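Long-range contacts in phosphoribosyl-glycinamide (GAR) synthetase (Cryptococcus neoformans var. grubii serotype A, PDB 7LVO), which catalyses, through this N-terminal GAR synthetase half of a bifunctional enzyme, the ATP-dependent joining of glycine to 5-phosphoribosylamine in de novo purine biosynthesis: residues G47-L52 with P111-P116; Y392-P397 with V422-R427. All blocks are in the same frame, centred on the assembly; numbering follows the deposited sequence.

How the contacts relate
Contact 1 is buried, its centre about 8 Å from the centre of the chain, and lies within the N domain; contact 2 is a surface contact of the C domain, about 21 Å from that centre. They share no helix or strand, and their nearest atoms stay about 7 Å apart. In contact 1 a paired arginine and glutamate pack on a bare glycine backbone by van der Waals contact. Contact 2 buries three times the area and relies on backbone hydrogen bonds, a threonine hydroxyl and a tyrosine ring. Asp338 accepts a hydrogen bond from Arg48 N and makes a long, weak ion pair with Arg427, at the end of segment 422-427.

Contact 1 (G47-L52 with P111-P116); sequences GREHAL and PGPEQP
Gly112 is where the two segments meet, its bare CA lying against the paired ends of Arg48 and Glu49. That CA sits 3.3 Å from Glu49 OE2. The carbonyl of the same residue lies over the guanidinium of Arg48: Gly112 O stands 3.3 Å above the plane, over its centre, and 3.4 Å from Arg48 NH2. At that angle the N-H groups point past the oxygen, so the carbonyl rests on the face as a stacked dipole, in a position that probably still favours the positive charge. The parallel sheet explains the meeting, for Gly112 directly follows the edge strand 108-111 and helix 47-56 follows the neighbouring strand 38-44; the contact joins the start of that helix to the loop leaving strand 108-111, in the Rossmann-like N domain. It probably lies near the metal site without forming part of it, the side chain of Arg48 being about 8 Å from that of Asn333, a predicted magnesium ligand. Pro113 continues the lid over the guanidinium, its N lying 3.9 Å from Arg48 NH1, while its ring carbon CD comes within 4.2 Å of Glu49 OE2. Arg48 and Glu49 are also bonded to each other. Arg48 NH1 forms a salt bridge to the syn lone pair of Glu49 OE2 at 2.8 Å, tilted 20° from the guanidinium plane, with a second, weak bond to OE1. Bends at chi2 (-138°) and chi3 (-61°) fold the arginine chain back so that NH1 reaches the carboxylate. Phe336 O accepts a hydrogen bond from Arg48 NE, and Gly46 N donates to Glu49 OE1.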
ATOM      1  N   GLY A  47      -6.919  -6.785   2.939  1.00 17.11           N
ATOM      2  CA  GLY A  47      -7.958  -5.867   3.360  1.00 23.08           C
ATOM      3  C   GLY A  47      -8.092  -4.673   2.445  1.00 26.34           C
ATOM      4  O   GLY A  47      -9.165  -4.065   2.377  1.00 19.70           O
ATOM      5  N   ARG A  48      -7.009  -4.310   1.758  1.00 21.57           N
ATOM      6  CA  ARG A  48      -7.088  -3.287   0.723  1.00 22.31           C
ATOM      7  C   ARG A  48      -8.082  -3.685  -0.358  1.00 23.89           C
ATOM      8  O   ARG A  48      -8.854  -2.848  -0.838  1.00 23.67           O
ATOM      9  CB  ARG A  48      -5.708  -3.050   0.125  1.00 25.86           C
ATOM     10  CG  ARG A  48      -5.689  -2.053  -1.033  1.00 26.64           C
ATOM     11  CD  ARG A  48      -4.775  -2.532  -2.157  1.00 28.30           C
ATOM     12  NE  ARG A  48      -3.390  -2.695  -1.738  1.00 43.73           N
ATOM     13  CZ  ARG A  48      -2.800  -3.858  -1.498  1.00 32.17           C
ATOM     14  NH1 ARG A  48      -3.443  -5.003  -1.635  1.00 41.14           N
ATOM     15  NH2 ARG A  48      -1.526  -3.872  -1.115  1.00 32.10           N
ATOM     16  N   GLU A  49      -8.083  -4.963  -0.752  1.00 26.38           N
ATOM     17  CA  GLU A  49      -9.017  -5.417  -1.780  1.00 23.91           C
ATOM     18  C   GLU A  49     -10.454  -5.340  -1.282  1.00 24.55           C
ATOM     19  O   GLU A  49     -11.336  -4.819  -1.974  1.00 26.20           O
ATOM     20  CB  GLU A  49      -8.670  -6.838  -2.211  1.00 28.83           C
ATOM     21  CG  GLU A  49      -7.519  -6.922  -3.200  1.00 24.82           C
ATOM     22  CD  GLU A  49      -6.219  -6.417  -2.630  1.00 25.03           C
ATOM     23  OE1 GLU A  49      -5.809  -6.876  -1.542  1.00 22.56           O
ATOM     24  OE2 GLU A  49      -5.600  -5.549  -3.255  1.00 28.80           O
ATOM     25  N   HIS A  50     -10.713  -5.851  -0.071  1.00 23.04           N
ATOM     26  CA  HIS A  50     -12.068  -5.783   0.460  1.00 25.90           C
ATOM     27  C   HIS A  50     -12.534  -4.338   0.581  1.00 23.98           C
ATOM     28  O   HIS A  50     -13.663  -4.009   0.202  1.00 25.08           O
ATOM     29  CB  HIS A  50     -12.134  -6.492   1.812  1.00 27.22           C
ATOM     30  CG  HIS A  50     -13.525  -6.698   2.320  1.00 26.38           C
ATOM     31  ND1 HIS A  50     -13.794  -7.243   3.557  1.00 25.48           N
ATOM     32  CD2 HIS A  50     -14.726  -6.431   1.758  1.00 31.43           C
ATOM     33  CE1 HIS A  50     -15.102  -7.302   3.736  1.00 28.33           C
ATOM     34  NE2 HIS A  50     -15.690  -6.816   2.658  1.00 23.71           N
ATOM     35  N   ALA A  51     -11.676  -3.461   1.099  1.00 23.12           N
ATOM     36  CA  ALA A  51     -12.047  -2.055   1.225  1.00 23.29           C
ATOM     37  C   ALA A  51     -12.301  -1.424  -0.145  1.00 19.67           C
ATOM     38  O   ALA A  51     -13.232  -0.625  -0.307  1.00 24.12           O
ATOM     39  CB  ALA A  51     -10.953  -1.298   1.976  1.00 22.26           C
ATOM     40  N   LEU A  52     -11.476  -1.757  -1.140  1.00 20.21           N
ATOM     41  CA  LEU A  52     -11.713  -1.237  -2.487  1.00 24.44           C
ATOM     42  C   LEU A  52     -12.990  -1.821  -3.085  1.00 28.97           C
ATOM     43  O   LEU A  52     -13.819  -1.089  -3.643  1.00 21.13           O
ATOM     44  CB  LEU A  52     -10.515  -1.528  -3.390  1.00 19.36           C
ATOM     45  CG  LEU A  52      -9.251  -0.744  -3.083  1.00 20.09           C
ATOM     46  CD1 LEU A  52      -8.058  -1.310  -3.853  1.00 37.26           C
ATOM     47  CD2 LEU A  52      -9.432   0.740  -3.414  1.00 27.00           C
ATOM     48  N   PRO A 111      -4.627  -4.024  -9.873  1.00 21.82           N
ATOM     49  CA  PRO A 111      -3.699  -4.830  -9.067  1.00 21.90           C
ATOM     50  C   PRO A 111      -3.459  -4.185  -7.708  1.00 21.86           C
ATOM     51  O   PRO A 111      -3.206  -2.981  -7.607  1.00 21.36           O
ATOM     52  CB  PRO A 111      -2.419  -4.863  -9.912  1.00 26.15           C
ATOM     53  CG  PRO A 111      -2.865  -4.489 -11.315  1.00 25.86           C
ATOM     54  CD  PRO A 111      -4.003  -3.524 -11.109  1.00 25.68           C
ATOM     55  N   GLY A 112      -3.529  -5.003  -6.661  1.00 20.83           N
ATOM     56  CA  GLY A 112      -3.299  -4.528  -5.316  1.00 30.14           C
ATOM     57  C   GLY A 112      -1.870  -4.727  -4.854  1.00 33.06           C
ATOM     58  O   GLY A 112      -1.167  -3.774  -4.510  1.00 36.45           O
ATOM     59  N   PRO A 113      -1.414  -5.977  -4.832  1.00 30.66           N
ATOM     60  CA  PRO A 113      -0.053  -6.258  -4.357  1.00 35.27           C
ATOM     61  C   PRO A 113       1.004  -5.621  -5.252  1.00 33.34           C
ATOM     62  O   PRO A 113       0.744  -5.146  -6.364  1.00 33.32           O
ATOM     63  CB  PRO A 113       0.035  -7.789  -4.388  1.00 38.93           C
ATOM     64  CG  PRO A 113      -1.394  -8.262  -4.378  1.00 36.77           C
ATOM     65  CD  PRO A 113      -2.169  -7.208  -5.130  1.00 32.71           C
ATOM     66  N   GLU A 114       2.239  -5.635  -4.745  1.00 35.02           N
ATOM     67  CA  GLU A 114       3.358  -5.035  -5.460  1.00 36.74           C
ATOM     68  C   GLU A 114       3.897  -5.962  -6.542  1.00 29.81           C
ATOM     69  O   GLU A 114       4.255  -5.504  -7.636  1.00 29.09           O
ATOM     70  CB  GLU A 114       4.468  -4.674  -4.467  1.00 42.67           C
ATOM     71  CG  GLU A 114       5.747  -4.147  -5.099  1.00 47.06           C
ATOM     72  CD  GLU A 114       6.921  -4.146  -4.126  1.00 57.33           C
ATOM     73  OE1 GLU A 114       6.730  -4.562  -2.964  1.00 68.49           O
ATOM     74  OE2 GLU A 114       8.031  -3.733  -4.526  1.00 52.48           O
ATOM     75  N   GLN A 115       3.962  -7.265  -6.257  1.00 25.41           N
ATOM     76  CA  GLN A 115       4.651  -8.178  -7.164  1.00 31.86           C
ATOM     77  C   GLN A 115       4.106  -8.129  -8.585  1.00 25.73           C
ATOM     78  O   GLN A 115       4.910  -7.984  -9.521  1.00 33.28           O
ATOM     79  CB  GLN A 115       4.587  -9.599  -6.600  1.00 32.79           C
ATOM     80  CG  GLN A 115       5.321 -10.634  -7.441  1.00 42.36           C
ATOM     81  CD  GLN A 115       5.533 -11.945  -6.703  1.00 57.55           C
ATOM     82  OE1 GLN A 115       6.105 -11.970  -5.611  1.00 51.76           O
ATOM     83  NE2 GLN A 115       5.069 -13.042  -7.295  1.00 59.03           N
ATOM     84  N   PRO A 116       2.797  -8.256  -8.831  1.00 27.49           N
ATOM     85  CA  PRO A 116       2.326  -8.247 -10.231  1.00 25.12           C
ATOM     86  C   PRO A 116       2.640  -6.949 -10.958  1.00 25.35           C
ATOM     87  O   PRO A 116       2.942  -6.977 -12.156  1.00 26.13           O
ATOM     88  CB  PRO A 116       0.812  -8.483 -10.099  1.00 27.91           C
ATOM     89  CG  PRO A 116       0.474  -8.104  -8.692  1.00 36.83           C
ATOM     90  CD  PRO A 116       1.692  -8.445  -7.872  1.00 29.22           C
TER

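Contact 2 (Y392-P397 with V422-R427); sequences YPKGLP and VTDGGR. With EDO (1,2-ethanediol), chain C.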
ATOM      1  N   TYR A 392       2.912 -18.264  12.730  1.00 30.73           N
ATOM      2  CA  TYR A 392       1.554 -18.254  13.251  1.00 38.12           C
ATOM      3  C   TYR A 392       0.777 -19.432  12.686  1.00 33.30           C
ATOM      4  O   TYR A 392       1.069 -19.896  11.576  1.00 28.09           O
ATOM      5  CB  TYR A 392       0.832 -16.946  12.890  1.00 33.52           C
ATOM      6  CG  TYR A 392       0.748 -16.694  11.398  1.00 37.84           C
ATOM      7  CD1 TYR A 392      -0.300 -17.212  10.644  1.00 39.46           C
ATOM      8  CD2 TYR A 392       1.721 -15.947  10.740  1.00 34.45           C
ATOM      9  CE1 TYR A 392      -0.379 -16.994   9.284  1.00 31.42           C
ATOM     10  CE2 TYR A 392       1.649 -15.723   9.379  1.00 37.62           C
ATOM     11  CZ  TYR A 392       0.597 -16.247   8.656  1.00 39.57           C
ATOM     12  OH  TYR A 392       0.517 -16.027   7.298  1.00 36.30           O
ATOM     13  N   PRO A 393      -0.214 -19.934  13.421  1.00 30.88           N
ATOM     14  CA  PRO A 393      -1.094 -20.972  12.874  1.00 37.75           C
ATOM     15  C   PRO A 393      -2.245 -20.385  12.075  1.00 34.44           C
ATOM     16  O   PRO A 393      -2.678 -19.252  12.291  1.00 36.87           O
ATOM     17  CB  PRO A 393      -1.604 -21.685  14.134  1.00 33.61           C
ATOM     18  CG  PRO A 393      -1.667 -20.591  15.153  1.00 43.93           C
ATOM     19  CD  PRO A 393      -0.525 -19.637  14.834  1.00 35.39           C
ATOM     20  N   LYS A 394      -2.738 -21.189  11.135  1.00 39.22           N
ATOM     21  CA  LYS A 394      -3.836 -20.802  10.267  1.00 33.54           C
ATOM     22  C   LYS A 394      -5.004 -21.764  10.432  1.00 35.19           C
ATOM     23  O   LYS A 394      -4.831 -22.920  10.824  1.00 32.24           O
ATOM     24  CB  LYS A 394      -3.407 -20.780   8.792  1.00 41.12           C
ATOM     25  CG  LYS A 394      -2.262 -19.835   8.484  1.00 44.43           C
ATOM     26  CD  LYS A 394      -2.057 -19.679   6.986  1.00 44.85           C
ATOM     27  CE  LYS A 394      -1.707 -20.999   6.320  1.00 48.56           C
ATOM     28  NZ  LYS A 394      -1.466 -20.832   4.859  1.00 44.17           N
ATOM     29  N   GLY A 395      -6.199 -21.266  10.123  1.00 33.82           N
ATOM     30  CA  GLY A 395      -7.386 -22.091  10.091  1.00 34.59           C
ATOM     31  C   GLY A 395      -8.289 -22.007  11.298  1.00 33.68           C
ATOM     32  O   GLY A 395      -9.267 -22.760  11.363  1.00 29.54           O
ATOM     33  N   LEU A 396      -8.011 -21.113  12.241  1.00 26.97           N
ATOM     34  CA  LEU A 396      -8.839 -21.028  13.435  1.00 28.12           C
ATOM     35  C   LEU A 396     -10.219 -20.479  13.079  1.00 31.44           C
ATOM     36  O   LEU A 396     -10.323 -19.517  12.312  1.00 33.48           O
ATOM     37  CB  LEU A 396      -8.176 -20.134  14.483  1.00 25.80           C
ATOM     38  CG  LEU A 396      -6.945 -20.680  15.219  1.00 34.08           C
ATOM     39  CD1 LEU A 396      -7.258 -22.020  15.896  1.00 35.51           C
ATOM     40  CD2 LEU A 396      -5.756 -20.811  14.295  1.00 36.72           C
ATOM     41  N   PRO A 397     -11.292 -21.062  13.621  1.00 32.34           N
ATOM     42  CA  PRO A 397     -12.632 -20.533  13.332  1.00 33.82           C
ATOM     43  C   PRO A 397     -12.830 -19.169  13.973  1.00 32.69           C
ATOM     44  O   PRO A 397     -12.344 -18.902  15.076  1.00 28.80           O
ATOM     45  CB  PRO A 397     -13.581 -21.575  13.943  1.00 34.82           C
ATOM     46  CG  PRO A 397     -12.735 -22.765  14.252  1.00 36.62           C
ATOM     47  CD  PRO A 397     -11.346 -22.259  14.486  1.00 36.74           C
ATOM     48  N   VAL A 422     -12.502 -18.664   8.696  1.00 28.65           N
ATOM     49  CA  VAL A 422     -11.336 -19.054   9.478  1.00 29.94           C
ATOM     50  C   VAL A 422     -10.166 -18.159   9.101  1.00 28.53           C
ATOM     51  O   VAL A 422     -10.102 -17.624   7.992  1.00 27.56           O
ATOM     52  CB  VAL A 422     -10.964 -20.538   9.267  1.00 31.09           C
ATOM     53  CG1 VAL A 422     -12.155 -21.437   9.588  1.00 35.20           C
ATOM     54  CG2 VAL A 422     -10.481 -20.767   7.840  1.00 28.84           C
ATOM     55  N   THR A 423      -9.240 -17.995  10.040  1.00 27.05           N
ATOM     56  CA  THR A 423      -8.034 -17.235   9.765  1.00 28.72           C
ATOM     57  C   THR A 423      -7.254 -17.897   8.638  1.00 32.88           C
ATOM     58  O   THR A 423      -7.280 -19.123   8.470  1.00 27.73           O
ATOM     59  CB  THR A 423      -7.162 -17.132  11.019  1.00 27.37           C
ATOM     60  OG1 THR A 423      -6.769 -18.446  11.439  1.00 26.93           O
ATOM     61  CG2 THR A 423      -7.930 -16.456  12.147  1.00 28.67           C
ATOM     62  N   ASP A 424      -6.555 -17.062   7.853  1.00 28.67           N
ATOM     63  CA  ASP A 424      -5.783 -17.570   6.723  1.00 34.33           C
ATOM     64  C   ASP A 424      -4.544 -16.719   6.449  1.00 36.73           C
ATOM     65  O   ASP A 424      -4.035 -16.735   5.321  1.00 32.31           O
ATOM     66  CB  ASP A 424      -6.673 -17.637   5.469  1.00 34.39           C
ATOM     67  CG  ASP A 424      -6.069 -18.477   4.364  1.00 34.90           C
ATOM     68  OD1 ASP A 424      -5.736 -19.654   4.623  1.00 35.73           O
ATOM     69  OD2 ASP A 424      -5.938 -17.964   3.233  1.00 30.84           O
ATOM     70  N   GLY A 425      -4.049 -15.981   7.436  1.00 37.92           N
ATOM     71  CA  GLY A 425      -2.861 -15.173   7.246  1.00 36.96           C
ATOM     72  C   GLY A 425      -2.461 -14.527   8.553  1.00 28.40           C
ATOM     73  O   GLY A 425      -3.122 -14.689   9.582  1.00 26.19           O
ATOM     74  N   GLY A 426      -1.357 -13.787   8.495  1.00 30.50           N
ATOM     75  CA  GLY A 426      -0.858 -13.085   9.661  1.00 31.90           C
ATOM     76  C   GLY A 426      -1.798 -11.993  10.129  1.00 32.37           C
ATOM     77  O   GLY A 426      -2.310 -12.040  11.255  1.00 31.41           O
ATOM     78  N   ARG A 427      -2.024 -10.997   9.273  1.00 27.85           N
ATOM     79  CA  ARG A 427      -3.048  -9.994   9.519  1.00 24.62           C
ATOM     80  C   ARG A 427      -4.389 -10.549   9.057  1.00 27.30           C
ATOM     81  O   ARG A 427      -4.582 -10.811   7.862  1.00 27.35           O
ATOM     82  CB  ARG A 427      -2.706  -8.691   8.794  1.00 28.97           C
ATOM     83  CG  ARG A 427      -1.392  -8.070   9.251  1.00 27.78           C
ATOM     84  CD  ARG A 427      -1.176  -6.678   8.662  1.00 30.90           C
ATOM     85  NE  ARG A 427      -0.921  -6.719   7.229  1.00 24.80           N
ATOM     86  CZ  ARG A 427      -0.809  -5.651   6.451  1.00 31.60           C
ATOM     87  NH1 ARG A 427      -0.913  -4.427   6.937  1.00 29.51           N
ATOM     88  NH2 ARG A 427      -0.572  -5.815   5.157  1.00 29.50           N
TER
HETATM   89  C1  EDO C 502       0.022 -10.260   6.693  1.00 46.89           C
HETATM   90  O1  EDO C 502       0.039 -11.561   6.093  1.00 46.89           O
HETATM   91  C2  EDO C 502       1.007  -9.338   5.980  1.00 46.89           C
HETATM   92  O2  EDO C 502       0.526  -9.044   4.662  1.00 46.89           O
HETATM   93  O   HOH W   1      -4.711 -17.470  13.029  1.00 26.45           O
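Tyr392 lays its ring along the Gly425-Gly426 backbone, at one end of an antiparallel-like pairing that runs to a single beta bridge between Pro397 and Val422. This pairing ties the loop after strand 377-384 to the end of the two-stranded hairpin 414-423 in the C domain. Over one face of the tyrosine, offset toward the rim, Gly426 CA makes a CH-pi contact 3.7 Å from the ring centroid. A chi1 of 59° sets CG between the backbone N and the carbonyl carbon and turns the ring onto the Gly425-Gly426 backbone, bringing Tyr392 CZ to 3.1 Å from Gly426 N; Ser385, bonded to Gly425 O, also touches the tyrosine. A water donates to Pro393 O and lies 2.8 Å from Thr423 OG1, to which it is also hydrogen-bonded. Lys394 CD rests against the Asp424 backbone, 3.9 Å from Asp424 C. Lys394 NZ stays 4.4 Å from Asp424 OD1, beyond a salt bridge but probably near enough for some attraction. Gly395 N donates a hydrogen bond to Thr423 O, which it meets from 45° above the carbonyl plane, and a weak one to Thr423 OG1. Leu396 N donates to that hydroxyl oxygen, so two successive amides and the water gather round it, while Leu396 CB and CD2 pack against it. Leu396 O accepts from Thr423 N at 2.9 Å, tilted only 15° from the carbonyl plane, the bond beside the Pro397-Val422 bridge; Val422 CA adds a CA-H...O contact to Leu396 O at 3.0 Å. Pro397 CA finally rests against a methyl of Val422, 3.9 Å from its CG1.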